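PDB 4YZT: cellulose hydrolase from Bacillus licheniformis, which hydrolyses beta-1,4-glucosidic linkages within cellulose chains, acting as a tri-modular endoglucanase of glycoside hydrolase family 5. Local coordinates for residues Thr516-Leu521 / Gly525-Val530; Pro45-Gly48 / Pro54-Glu57; Ser282-His287 / Lys324-Gln329; Ile181-Gly186 / Arg192-Gly197. One frame throughout, in Å; residues are numbered along the deposited sequence.

Contact 1 of 4, residues Thr516-Leu521 / Gly525-Val530; sequences TFTFEL and GVEAVV
Phe-519 leans its ring across the strand pair to Val-530, where CE1 meets CG2 at 3.8 Å. With CG anti to its own carbonyl carbon (chi1 -70°), the ring tilts toward the start of its strand and so reaches obliquely to Val-530 instead of standing squarely above Ala-528. Ala-528 offers only a methyl, so the surface is low there beside the larger Phe-519 and Val-530: its CB sits 4.3 Å from Phe-519 CB, Leu-436 packs on the alanine, and Ala-528 O lies at the edge of the Phe-519 ring. At the turn end of the pair, Leu-521 CD1 touches Val-526 CG1 at 3.9 Å. The two segments form a beta hairpin, the middle pair of a four-stranded mixed sheet near the C terminus, and five backbone hydrogen bonds join it, among them the nearly straight Val-530 N to Phe-517 O (2.8 Å, 179° at the hydrogen). The buried aromatics Phe-517 and Phe-519 pack toward strand 500-503. On the other face the bumps are smaller and partly polar. Thr-516 CG2 presses on Val-529 CG1 at 3.6 Å, while Thr-518 turns CG2 to the Glu-527 carboxylate, 3.6 Å from CD. Glu-527 and Glu-520 lie side by side with carboxylate planes 13° apart; one water donates to both OE2 atoms, probably easing their repulsion, and Tyr-487 also bonds Glu-520 OE2.

Contact 2 of 4, residues Pro45-Gly48 / Pro54-Glu57; sequences PTEG and PVRE
Glu-47 stretches its side chain over Pro-54 to take the backbone N-H of Val-55 on OE2, 3.0 Å from the nitrogen and 156° at the hydrogen. The donor stands 37° above the carboxylate plane. CG lies anti to the backbone N (chi1 -172°) and the chain stays extended beyond it; a glutamate has just the length to span the gap. This is the tight part of the contact: Glu-47 CD rests 3.7 Å from Pro-54 CB, and OE2 also touches Val-55 CG1 at 3.6 Å. The other oxygen, OE1, forms a salt bridge with Arg-96 NE, and NH2 of the same arginine bonds Val-55 O, so one guanidinium steadies both ends of the arrangement. Cutting the Glu-47 side chain back to alanine is likely to leave the Val-55 N-H without this acceptor and Arg-96 NE without its charged mate.

The looser side runs past Gly-48, whose CA is 4.1 Å from Pro-54 CD, on the solvent-facing flank where Pro-54 is exposed. Glycine suits this turn, since its phi is positive and a beta carbon would crowd the proline ring. Ser-49, Trp-50 and Asn-51, in the bend between the segments, line the pocket that holds the glycan. The whole bend belongs to the first beta-to-alpha connection of the TIM barrel: it leaves strand 34-36 and runs on into helix 57-66, with Val-55 packed inward on Val-100 of helix 91-105.

Contact 3 of 4, residues Ser282-His287 / Lys324-Gln329; sequences SKWLYH and KEIVIQ
Two flat groups of helix 282-287, the Trp-284 indole and the His-287 imidazole, stand beside the aliphatic side chains of helix 324-329, where the last two helices around the (beta/alpha)8 barrel pack together. Ile-326 brings its CD1 obliquely to the indole, 4.0 Å from Trp-284 CG, and nearer still to Trp-284 CB at 3.6 Å; the two side chains cross at about a right angle. Val-327 CG2 likewise comes obliquely to the imidazole, 4.0 Å from His-287 CD2, while the edge of that ring carries the Lys-283 carbonyl oxygen in its plane. Trp-303 meets the imidazole from outside the two segments, with ring planes about 75° apart.

The two helices run almost parallel: the axes are inclined by 12° and 9.6 Å apart at closest. All four touching residues are buried, and branched aliphatic chains suit the seam because their methyls can lie against the tryptophan CB and the imidazole CD2 without burying polar atoms. Ile-326 points its side chain toward the other helix, and with CG1 anti to the carbonyl carbon (chi1 -79°) it sends CD1 to the root of the tryptophan. The indole NE1 donates a hydrogen bond to Asp-320 OD2. Gln-424, on strand 424-431, touches both Trp-284 and Ile-326, so the seam also meets the neighbouring beta module. The histidine is fixed by its own helix: backbone N and ring ND1 of His-287 reach Lys-283 O from opposite faces of the carbonyl plane, ND1 at 2.8 Å.

Contact 4 of 4, residues Ile181-Gly186 / Arg192-Gly197; sequences IIRSTG and RLVIVG
Arg-183 grips the carbonyl oxygen of Arg-192 end-on with two nitrogens, NH1 at 2.8 Å and NH2 at 3.1 Å from Arg-192 O. The oxygen lies in the guanidinium plane, at its edge. NH1 approaches on a lone pair in the carbonyl plane, whereas NH2 comes nearly along the C=O axis. Beside this fork Val-194 slides past the arginine in the opposite sense, its CG2 3.7 Å from Arg-183 NH1. The same methyl meets Ile-182 CG2 tip to tip at 4.2 Å, a meeting of beta-branched chains that suits the buried space between helix and strand.

A bend at the second torsion of Arg-183 (chi2 -59°) swings the guanidinium from the helix flank to the strand entry. Further partners fix its rotation: NE forms a salt bridge with Asp-215 OD2, and NH1 also bonds Asn-189 O. A leucine at Arg-183 would probably leave Arg-192 O without its two donors and Asp-215 without this ionic mate. Around the helix end, Thr-185 OG1 donates to Ile-182 O at 2.6 Å, and Gly-186 turns the chain away with a positive phi of 72°, an angle easy for glycine. Arg-192 sends its own guanidinium elsewhere, to carbonyls such as Lys-151 O and Leu-155 O.

The contact closes the return half of a beta-alpha-beta crossover of the barrel: strand 155-158 leads to helix 168-184, which comes back through this turn to strand 194-196, lying between strands 155-158 and 218-224.

From the N terminus the contacts follow one another in series, none nested in or crossing another. Contact 2 comes first, closing a short loop between the first barrel strand and its helix, near the glycan. Contact 4 closes the turn from helix 168-184 into strand 194-196, elsewhere on the same barrel; the centres of contacts 2 and 4 are 26 Å apart. Contact 3 spans a longer loop, which passes through strand 299-303, and joins the last two barrel helices. Contact 1, a tight hairpin, lies in the four-stranded mixed sheet near the C terminus. Its centre is 54 Å from that of contact 4, on the opposite side of the chain's centre.

Contact 1 of 4, residues Thr516-Leu521 / Gly525-Val530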
loop_
_atom_site.group_PDB
_atom_site.type_symbol
_atom_site.label_atom_id
_atom_site.label_comp_id
_atom_site.label_asym_id
_atom_site.label_seq_id
_atom_site.Cartn_x
_atom_site.Cartn_y
_atom_site.Cartn_z
ATOM N N THR A 516 -0.709 -27.559 15.735
ATOM C CA THR A 516 -1.583 -26.646 16.447
ATOM C C THR A 516 -1.410 -25.245 15.874
ATOM O O THR A 516 -0.287 -24.745 15.783
ATOM C CB THR A 516 -1.277 -26.638 17.966
ATOM O OG1 THR A 516 -1.512 -27.945 18.510
ATOM C CG2 THR A 516 -2.153 -25.622 18.692
ATOM N N PHE A 517 -2.520 -24.633 15.468
ATOM C CA PHE A 517 -2.514 -23.265 14.961
ATOM C C PHE A 517 -3.157 -22.324 15.960
ATOM O O PHE A 517 -4.212 -22.627 16.516
ATOM C CB PHE A 517 -3.236 -23.177 13.619
ATOM C CG PHE A 517 -2.532 -23.909 12.522
ATOM C CD1 PHE A 517 -1.643 -23.246 11.699
ATOM C CD2 PHE A 517 -2.745 -25.269 12.333
ATOM C CE1 PHE A 517 -0.964 -23.941 10.694
ATOM C CE2 PHE A 517 -2.091 -25.960 11.335
ATOM C CZ PHE A 517 -1.194 -25.295 10.517
ATOM N N THR A 518 -2.500 -21.198 16.202
ATOM C CA THR A 518 -3.034 -20.194 17.108
ATOM C C THR A 518 -3.428 -18.955 16.321
ATOM O O THR A 518 -2.565 -18.247 15.780
ATOM C CB THR A 518 -2.022 -19.818 18.210
ATOM O OG1 THR A 518 -1.639 -20.987 18.955
ATOM C CG2 THR A 518 -2.627 -18.788 19.164
ATOM N N PHE A 519 -4.734 -18.707 16.248
ATOM C CA PHE A 519 -5.257 -17.523 15.580
ATOM C C PHE A 519 -5.307 -16.378 16.585
ATOM O O PHE A 519 -6.211 -16.324 17.415
ATOM C CB PHE A 519 -6.644 -17.797 14.978
ATOM C CG PHE A 519 -6.613 -18.735 13.806
ATOM C CD1 PHE A 519 -6.560 -20.104 14.003
ATOM C CD2 PHE A 519 -6.612 -18.244 12.508
ATOM C CE1 PHE A 519 -6.508 -20.978 12.925
ATOM C CE2 PHE A 519 -6.566 -19.102 11.428
ATOM C CZ PHE A 519 -6.513 -20.482 11.639
ATOM N N GLU A 520 -4.319 -15.480 16.522
ATOM C CA GLU A 520 -4.238 -14.375 17.471
ATOM C C GLU A 520 -5.115 -13.235 16.974
ATOM O O GLU A 520 -5.071 -12.852 15.802
ATOM C CB GLU A 520 -2.786 -13.919 17.669
ATOM C CG GLU A 520 -1.867 -15.000 18.202
ATOM C CD GLU A 520 -0.427 -14.536 18.425
ATOM O OE1 GLU A 520 -0.101 -13.351 18.177
ATOM O OE2 GLU A 520 0.389 -15.375 18.858
ATOM N N LEU A 521 -5.933 -12.714 17.879
ATOM C CA LEU A 521 -6.949 -11.735 17.538
ATOM C C LEU A 521 -6.678 -10.359 18.135
ATOM O O LEU A 521 -5.818 -10.200 19.002
ATOM C CB LEU A 521 -8.322 -12.239 18.011
ATOM C CG LEU A 521 -8.673 -13.633 17.500
ATOM C CD1 LEU A 521 -9.841 -14.252 18.282
ATOM C CD2 LEU A 521 -9.010 -13.556 16.025
ATOM N N GLY A 525 -4.138 -10.434 23.025
ATOM C CA GLY A 525 -4.251 -11.394 24.099
ATOM C C GLY A 525 -5.440 -12.329 23.957
ATOM O O GLY A 525 -5.509 -13.354 24.640
ATOM N N VAL A 526 -6.386 -11.985 23.086
ATOM C CA VAL A 526 -7.468 -12.917 22.760
ATOM C C VAL A 526 -7.046 -13.760 21.553
ATOM O O VAL A 526 -6.461 -13.251 20.590
ATOM C CB VAL A 526 -8.799 -12.186 22.463
ATOM C CG1 VAL A 526 -9.896 -13.179 22.081
ATOM C CG2 VAL A 526 -9.248 -11.375 23.671
ATOM N N GLU A 527 -7.323 -15.054 21.609
ATOM C CA GLU A 527 -6.911 -15.935 20.524
ATOM C C GLU A 527 -7.826 -17.140 20.427
ATOM O O GLU A 527 -8.619 -17.408 21.342
ATOM C CB GLU A 527 -5.457 -16.381 20.711
ATOM C CG GLU A 527 -5.172 -17.055 22.037
ATOM C CD GLU A 527 -3.682 -17.344 22.256
ATOM O OE1 GLU A 527 -3.370 -18.439 22.770
ATOM O OE2 GLU A 527 -2.827 -16.487 21.919
ATOM N N ALA A 528 -7.708 -17.854 19.314
ATOM C CA ALA A 528 -8.467 -19.073 19.069
ATOM C C ALA A 528 -7.513 -20.171 18.606
ATOM O O ALA A 528 -6.840 -20.019 17.582
ATOM C CB ALA A 528 -9.559 -18.834 18.034
ATOM N N VAL A 529 -7.464 -21.262 19.367
ATOM C CA VAL A 529 -6.526 -22.352 19.116
ATOM C C VAL A 529 -7.190 -23.491 18.347
ATOM O O VAL A 529 -8.220 -24.031 18.767
ATOM C CB VAL A 529 -5.945 -22.905 20.438
ATOM C CG1 VAL A 529 -5.038 -24.086 20.179
ATOM C CG2 VAL A 529 -5.203 -21.818 21.206
ATOM N N VAL A 530 -6.596 -23.859 17.220
ATOM C CA VAL A 530 -7.155 -24.895 16.360
ATOM C C VAL A 530 -6.126 -25.989 16.144
ATOM O O VAL A 530 -4.992 -25.710 15.734
ATOM C CB VAL A 530 -7.587 -24.342 14.977
ATOM C CG1 VAL A 530 -8.150 -25.467 14.105
ATOM C CG2 VAL A 530 -8.603 -23.211 15.140
HETATM O O HOH W 1 -0.051 -16.574 21.274
HETATM O O HOH W 2 -3.799 -11.506 20.386
#

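Contact 2 of 4, residues Pro45-Gly48 / Pro54-Glu57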
loop_
_atom_site.group_PDB
_atom_site.type_symbol
_atom_site.label_atom_id
_atom_site.label_comp_id
_atom_site.label_asym_id
_atom_site.label_seq_id
_atom_site.Cartn_x
_atom_site.Cartn_y
_atom_site.Cartn_z
ATOM N N PRO A 45 -3.132 -11.490 -18.724
ATOM C CA PRO A 45 -2.560 -10.906 -19.953
ATOM C C PRO A 45 -3.112 -9.536 -20.368
ATOM O O PRO A 45 -2.506 -8.873 -21.215
ATOM C CB PRO A 45 -2.909 -11.954 -21.023
ATOM C CG PRO A 45 -4.192 -12.579 -20.513
ATOM C CD PRO A 45 -4.030 -12.625 -19.015
ATOM N N THR A 46 -4.236 -9.111 -19.807
ATOM C CA THR A 46 -4.816 -7.858 -20.254
ATOM C C THR A 46 -5.608 -7.154 -19.152
ATOM O O THR A 46 -5.758 -7.670 -18.035
ATOM C CB THR A 46 -5.716 -8.082 -21.497
ATOM O OG1 THR A 46 -6.048 -6.814 -22.083
ATOM C CG2 THR A 46 -6.996 -8.844 -21.140
ATOM N N GLU A 47 -6.069 -5.946 -19.459
ATOM C CA GLU A 47 -6.865 -5.176 -18.527
ATOM C C GLU A 47 -8.119 -5.956 -18.166
ATOM O O GLU A 47 -8.868 -6.386 -19.048
ATOM C CB GLU A 47 -7.240 -3.818 -19.125
ATOM C CG GLU A 47 -7.922 -2.869 -18.131
ATOM C CD GLU A 47 -8.474 -1.596 -18.787
ATOM O OE1 GLU A 47 -8.514 -1.511 -20.033
ATOM O OE2 GLU A 47 -8.880 -0.673 -18.046
ATOM N N GLY A 48 -8.324 -6.150 -16.868
ATOM C CA GLY A 48 -9.480 -6.867 -16.369
ATOM C C GLY A 48 -9.169 -8.317 -16.042
ATOM O O GLY A 48 -10.042 -9.055 -15.572
ATOM N N PRO A 54 -12.109 -3.462 -16.274
ATOM C CA PRO A 54 -11.558 -2.291 -16.971
ATOM C C PRO A 54 -12.064 -0.991 -16.334
ATOM O O PRO A 54 -13.248 -0.882 -15.977
ATOM C CB PRO A 54 -12.061 -2.464 -18.404
ATOM C CG PRO A 54 -12.254 -3.965 -18.552
ATOM C CD PRO A 54 -12.728 -4.427 -17.203
ATOM N N VAL A 55 -11.162 -0.029 -16.164
ATOM C CA VAL A 55 -11.472 1.149 -15.364
ATOM C C VAL A 55 -12.591 1.957 -16.010
ATOM O O VAL A 55 -12.637 2.126 -17.231
ATOM C CB VAL A 55 -10.214 2.041 -15.143
ATOM C CG1 VAL A 55 -9.632 2.507 -16.474
ATOM C CG2 VAL A 55 -10.546 3.229 -14.232
ATOM N N ARG A 56 -13.527 2.412 -15.181
ATOM C CA ARG A 56 -14.583 3.300 -15.631
ATOM C C ARG A 56 -14.091 4.739 -15.573
ATOM O O ARG A 56 -13.299 5.082 -14.701
ATOM C CB ARG A 56 -15.836 3.134 -14.768
ATOM C CG ARG A 56 -16.211 1.690 -14.506
ATOM C CD ARG A 56 -17.111 1.135 -15.590
ATOM N NE ARG A 56 -18.232 2.029 -15.872
ATOM C CZ ARG A 56 -19.265 2.215 -15.050
ATOM N NH1 ARG A 56 -19.319 1.576 -13.884
ATOM N NH2 ARG A 56 -20.242 3.047 -15.392
ATOM N N GLU A 57 -14.553 5.572 -16.500
ATOM C CA GLU A 57 -14.151 6.974 -16.509
ATOM C C GLU A 57 -14.393 7.646 -15.146
ATOM O O GLU A 57 -13.565 8.432 -14.688
ATOM C CB GLU A 57 -14.885 7.743 -17.618
ATOM C CG GLU A 57 -14.379 9.167 -17.815
ATOM C CD GLU A 57 -15.174 9.946 -18.855
ATOM O OE1 GLU A 57 -15.960 9.333 -19.608
ATOM O OE2 GLU A 57 -15.010 11.177 -18.917
#

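Contact 3 of 4, residues Ser282-His287 / Lys324-Gln329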
loop_
_atom_site.group_PDB
_atom_site.type_symbol
_atom_site.label_atom_id
_atom_site.label_comp_id
_atom_site.label_asym_id
_atom_site.label_seq_id
_atom_site.Cartn_x
_atom_site.Cartn_y
_atom_site.Cartn_z
ATOM N N SER A 282 -1.385 1.748 13.861
ATOM C CA SER A 282 -0.107 1.608 13.173
ATOM C C SER A 282 -0.220 2.081 11.737
ATOM O O SER A 282 0.645 2.799 11.246
ATOM C CB SER A 282 0.377 0.166 13.212
ATOM O OG SER A 282 0.683 -0.228 14.544
ATOM N N LYS A 283 -1.283 1.674 11.057
ATOM C CA LYS A 283 -1.452 2.046 9.656
ATOM C C LYS A 283 -1.523 3.566 9.473
ATOM O O LYS A 283 -0.901 4.122 8.564
ATOM C CB LYS A 283 -2.704 1.391 9.079
ATOM C CG LYS A 283 -2.843 1.566 7.572
ATOM C CD LYS A 283 -4.311 1.497 7.151
ATOM C CE LYS A 283 -4.914 0.123 7.327
ATOM N NZ LYS A 283 -6.408 0.176 7.097
ATOM N N TRP A 284 -2.276 4.234 10.347
ATOM C CA TRP A 284 -2.419 5.685 10.258
ATOM C C TRP A 284 -1.084 6.369 10.543
ATOM O O TRP A 284 -0.649 7.248 9.793
ATOM C CB TRP A 284 -3.505 6.184 11.222
ATOM C CG TRP A 284 -4.893 5.681 10.875
ATOM C CD1 TRP A 284 -5.252 4.966 9.770
ATOM C CD2 TRP A 284 -6.091 5.857 11.647
ATOM N NE1 TRP A 284 -6.599 4.690 9.803
ATOM C CE2 TRP A 284 -7.138 5.217 10.948
ATOM C CE3 TRP A 284 -6.383 6.495 12.861
ATOM C CZ2 TRP A 284 -8.459 5.198 11.419
ATOM C CZ3 TRP A 284 -7.706 6.468 13.337
ATOM C CH2 TRP A 284 -8.717 5.823 12.618
ATOM N N LEU A 285 -0.428 5.950 11.621
ATOM C CA LEU A 285 0.894 6.472 11.979
ATOM C C LEU A 285 1.947 6.254 10.875
ATOM O O LEU A 285 2.768 7.128 10.604
ATOM C CB LEU A 285 1.370 5.832 13.286
ATOM C CG LEU A 285 2.691 6.356 13.861
ATOM C CD1 LEU A 285 2.560 7.850 14.201
ATOM C CD2 LEU A 285 3.083 5.567 15.089
ATOM N N TYR A 286 1.940 5.075 10.269
ATOM C CA TYR A 286 2.872 4.762 9.191
ATOM C C TYR A 286 2.671 5.710 8.004
ATOM O O TYR A 286 3.628 6.305 7.486
ATOM C CB TYR A 286 2.707 3.301 8.751
ATOM C CG TYR A 286 3.701 2.870 7.693
ATOM C CD1 TYR A 286 3.422 3.034 6.341
ATOM C CD2 TYR A 286 4.932 2.320 8.045
ATOM C CE1 TYR A 286 4.336 2.655 5.371
ATOM C CE2 TYR A 286 5.833 1.933 7.078
ATOM C CZ TYR A 286 5.537 2.111 5.753
ATOM O OH TYR A 286 6.444 1.731 4.785
ATOM N N HIS A 287 1.424 5.873 7.578
ATOM C CA HIS A 287 1.173 6.709 6.410
ATOM C C HIS A 287 1.486 8.180 6.697
ATOM O O HIS A 287 2.140 8.844 5.888
ATOM C CB HIS A 287 -0.263 6.535 5.927
ATOM C CG HIS A 287 -0.479 5.276 5.142
ATOM N ND1 HIS A 287 -0.669 4.049 5.739
ATOM C CD2 HIS A 287 -0.523 5.054 3.804
ATOM C CE1 HIS A 287 -0.827 3.124 4.807
ATOM N NE2 HIS A 287 -0.741 3.706 3.623
ATOM N N LYS A 324 -6.924 7.659 4.107
ATOM C CA LYS A 324 -6.971 8.449 2.879
ATOM C C LYS A 324 -6.844 9.946 3.173
ATOM O O LYS A 324 -6.083 10.656 2.514
ATOM C CB LYS A 324 -8.271 8.196 2.103
ATOM C CG LYS A 324 -8.390 9.018 0.794
ATOM C CD LYS A 324 -9.265 10.264 0.939
ATOM C CE LYS A 324 -10.730 9.912 1.073
ATOM N NZ LYS A 324 -11.612 11.122 1.028
ATOM N N GLU A 325 -7.597 10.426 4.156
ATOM C CA GLU A 325 -7.551 11.843 4.484
ATOM C C GLU A 325 -6.174 12.232 5.022
ATOM O O GLU A 325 -5.689 13.334 4.752
ATOM C CB GLU A 325 -8.639 12.219 5.497
ATOM C CG GLU A 325 -10.078 11.997 5.022
ATOM C CD GLU A 325 -10.473 12.804 3.787
ATOM O OE1 GLU A 325 -9.721 13.712 3.361
ATOM O OE2 GLU A 325 -11.572 12.535 3.251
ATOM N N ILE A 326 -5.548 11.323 5.766
ATOM C CA ILE A 326 -4.198 11.540 6.251
ATOM C C ILE A 326 -3.234 11.748 5.078
ATOM O O ILE A 326 -2.424 12.668 5.101
ATOM C CB ILE A 326 -3.727 10.370 7.137
ATOM C CG1 ILE A 326 -4.329 10.519 8.535
ATOM C CG2 ILE A 326 -2.211 10.328 7.233
ATOM C CD1 ILE A 326 -4.156 9.289 9.422
ATOM N N VAL A 327 -3.336 10.912 4.048
ATOM C CA VAL A 327 -2.443 11.032 2.889
ATOM C C VAL A 327 -2.655 12.355 2.146
ATOM O O VAL A 327 -1.700 13.028 1.773
ATOM C CB VAL A 327 -2.640 9.840 1.915
ATOM C CG1 VAL A 327 -1.988 10.111 0.555
ATOM C CG2 VAL A 327 -2.077 8.554 2.531
ATOM N N ILE A 328 -3.914 12.727 1.961
ATOM C CA ILE A 328 -4.287 13.987 1.323
ATOM C C ILE A 328 -3.715 15.218 2.043
ATOM O O ILE A 328 -3.179 16.134 1.410
ATOM C CB ILE A 328 -5.826 14.096 1.249
ATOM C CG1 ILE A 328 -6.354 13.017 0.303
ATOM C CG2 ILE A 328 -6.273 15.501 0.817
ATOM C CD1 ILE A 328 -5.717 13.052 -1.068
ATOM N N GLN A 329 -3.830 15.234 3.366
ATOM C CA GLN A 329 -3.330 16.360 4.157
ATOM C C GLN A 329 -1.796 16.336 4.246
ATOM O O GLN A 329 -1.124 17.336 3.974
ATOM C CB GLN A 329 -3.955 16.333 5.551
ATOM C CG GLN A 329 -5.465 16.554 5.534
ATOM C CD GLN A 329 -5.831 17.935 5.033
ATOM O OE1 GLN A 329 -5.171 18.919 5.366
ATOM N NE2 GLN A 329 -6.891 18.019 4.229
#

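Contact 4 of 4, residues Ile181-Gly186 / Arg192-Gly197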
loop_
_atom_site.group_PDB
_atom_site.type_symbol
_atom_site.label_atom_id
_atom_site.label_comp_id
_atom_site.label_asym_id
_atom_site.label_seq_id
_atom_site.Cartn_x
_atom_site.Cartn_y
_atom_site.Cartn_z
ATOM N N ILE A 181 15.841 7.667 -27.500
ATOM C CA ILE A 181 14.727 7.397 -28.400
ATOM C C ILE A 181 13.569 8.378 -28.168
ATOM O O ILE A 181 13.030 8.948 -29.115
ATOM C CB ILE A 181 14.246 5.948 -28.236
ATOM C CG1 ILE A 181 15.181 5.013 -29.010
ATOM C CG2 ILE A 181 12.795 5.791 -28.696
ATOM C CD1 ILE A 181 15.090 3.599 -28.570
ATOM N N ILE A 182 13.209 8.589 -26.908
ATOM C CA ILE A 182 12.141 9.532 -26.574
ATOM C C ILE A 182 12.496 10.957 -27.038
ATOM O O ILE A 182 11.708 11.622 -27.720
ATOM C CB ILE A 182 11.852 9.511 -25.059
ATOM C CG1 ILE A 182 11.161 8.195 -24.700
ATOM C CG2 ILE A 182 10.974 10.694 -24.669
ATOM C CD1 ILE A 182 11.077 7.863 -23.203
ATOM N N ARG A 183 13.690 11.417 -26.680
ATOM C CA ARG A 183 14.130 12.749 -27.086
ATOM C C ARG A 183 14.143 12.898 -28.604
ATOM O O ARG A 183 13.743 13.930 -29.139
ATOM C CB ARG A 183 15.516 13.052 -26.520
ATOM C CG ARG A 183 15.540 13.140 -24.996
ATOM C CD ARG A 183 14.593 14.222 -24.481
ATOM N NE ARG A 183 14.685 14.338 -23.027
ATOM C CZ ARG A 183 13.644 14.402 -22.199
ATOM N NH1 ARG A 183 12.396 14.383 -22.674
ATOM N NH2 ARG A 183 13.859 14.488 -20.891
ATOM N N SER A 184 14.579 11.856 -29.299
ATOM C CA SER A 184 14.700 11.925 -30.752
ATOM C C SER A 184 13.366 12.101 -31.484
ATOM O O SER A 184 13.347 12.600 -32.601
ATOM C CB SER A 184 15.413 10.683 -31.283
ATOM O OG SER A 184 16.809 10.790 -31.057
ATOM N N THR A 185 12.255 11.713 -30.872
ATOM C CA THR A 185 10.969 11.922 -31.528
ATOM C C THR A 185 10.627 13.413 -31.609
ATOM O O THR A 185 9.779 13.817 -32.403
ATOM C CB THR A 185 9.822 11.161 -30.825
ATOM O OG1 THR A 185 9.714 11.586 -29.459
ATOM C CG2 THR A 185 10.076 9.661 -30.881
ATOM N N GLY A 186 11.297 14.225 -30.796
ATOM C CA GLY A 186 11.165 15.675 -30.875
ATOM C C GLY A 186 9.849 16.269 -30.389
ATOM O O GLY A 186 9.097 15.629 -29.661
ATOM N N ARG A 192 9.760 16.682 -22.349
ATOM C CA ARG A 192 8.894 15.940 -21.436
ATOM C C ARG A 192 9.698 15.357 -20.274
ATOM O O ARG A 192 10.838 14.919 -20.457
ATOM C CB ARG A 192 8.146 14.831 -22.177
ATOM C CG ARG A 192 7.077 14.154 -21.324
ATOM C CD ARG A 192 6.237 13.172 -22.128
ATOM N NE ARG A 192 5.721 13.789 -23.334
ATOM C CZ ARG A 192 4.684 14.624 -23.371
ATOM N NH1 ARG A 192 4.048 14.959 -22.259
ATOM N NH2 ARG A 192 4.298 15.137 -24.526
ATOM N N LEU A 193 9.132 15.404 -19.075
ATOM C CA LEU A 193 9.788 14.781 -17.926
ATOM C C LEU A 193 9.822 13.261 -18.108
ATOM O O LEU A 193 8.810 12.641 -18.410
ATOM C CB LEU A 193 9.085 15.164 -16.621
ATOM C CG LEU A 193 9.219 16.648 -16.250
ATOM C CD1 LEU A 193 8.414 16.957 -15.002
ATOM C CD2 LEU A 193 10.694 17.029 -16.057
ATOM N N VAL A 194 11.007 12.674 -17.953
ATOM C CA VAL A 194 11.186 11.241 -18.097
ATOM C C VAL A 194 11.732 10.672 -16.787
ATOM O O VAL A 194 12.722 11.178 -16.242
ATOM C CB VAL A 194 12.143 10.902 -19.276
ATOM C CG1 VAL A 194 12.401 9.400 -19.349
ATOM C CG2 VAL A 194 11.556 11.413 -20.584
ATOM N N ILE A 195 11.081 9.625 -16.285
ATOM C CA ILE A 195 11.395 9.083 -14.966
ATOM C C ILE A 195 12.273 7.840 -15.057
ATOM O O ILE A 195 11.892 6.858 -15.688
ATOM C CB ILE A 195 10.102 8.727 -14.204
ATOM C CG1 ILE A 195 9.170 9.951 -14.128
ATOM C CG2 ILE A 195 10.424 8.224 -12.791
ATOM C CD1 ILE A 195 7.701 9.575 -13.877
ATOM N N VAL A 196 13.428 7.886 -14.399
ATOM C CA VAL A 196 14.391 6.786 -14.418
ATOM C C VAL A 196 14.803 6.388 -13.009
ATOM O O VAL A 196 14.732 7.193 -12.072
ATOM C CB VAL A 196 15.673 7.153 -15.224
ATOM C CG1 VAL A 196 15.375 7.188 -16.712
ATOM C CG2 VAL A 196 16.247 8.498 -14.753
ATOM N N GLY A 197 15.248 5.144 -12.852
ATOM C CA GLY A 197 15.773 4.720 -11.568
ATOM C C GLY A 197 16.824 3.652 -11.740
ATOM O O GLY A 197 17.273 3.409 -12.856
#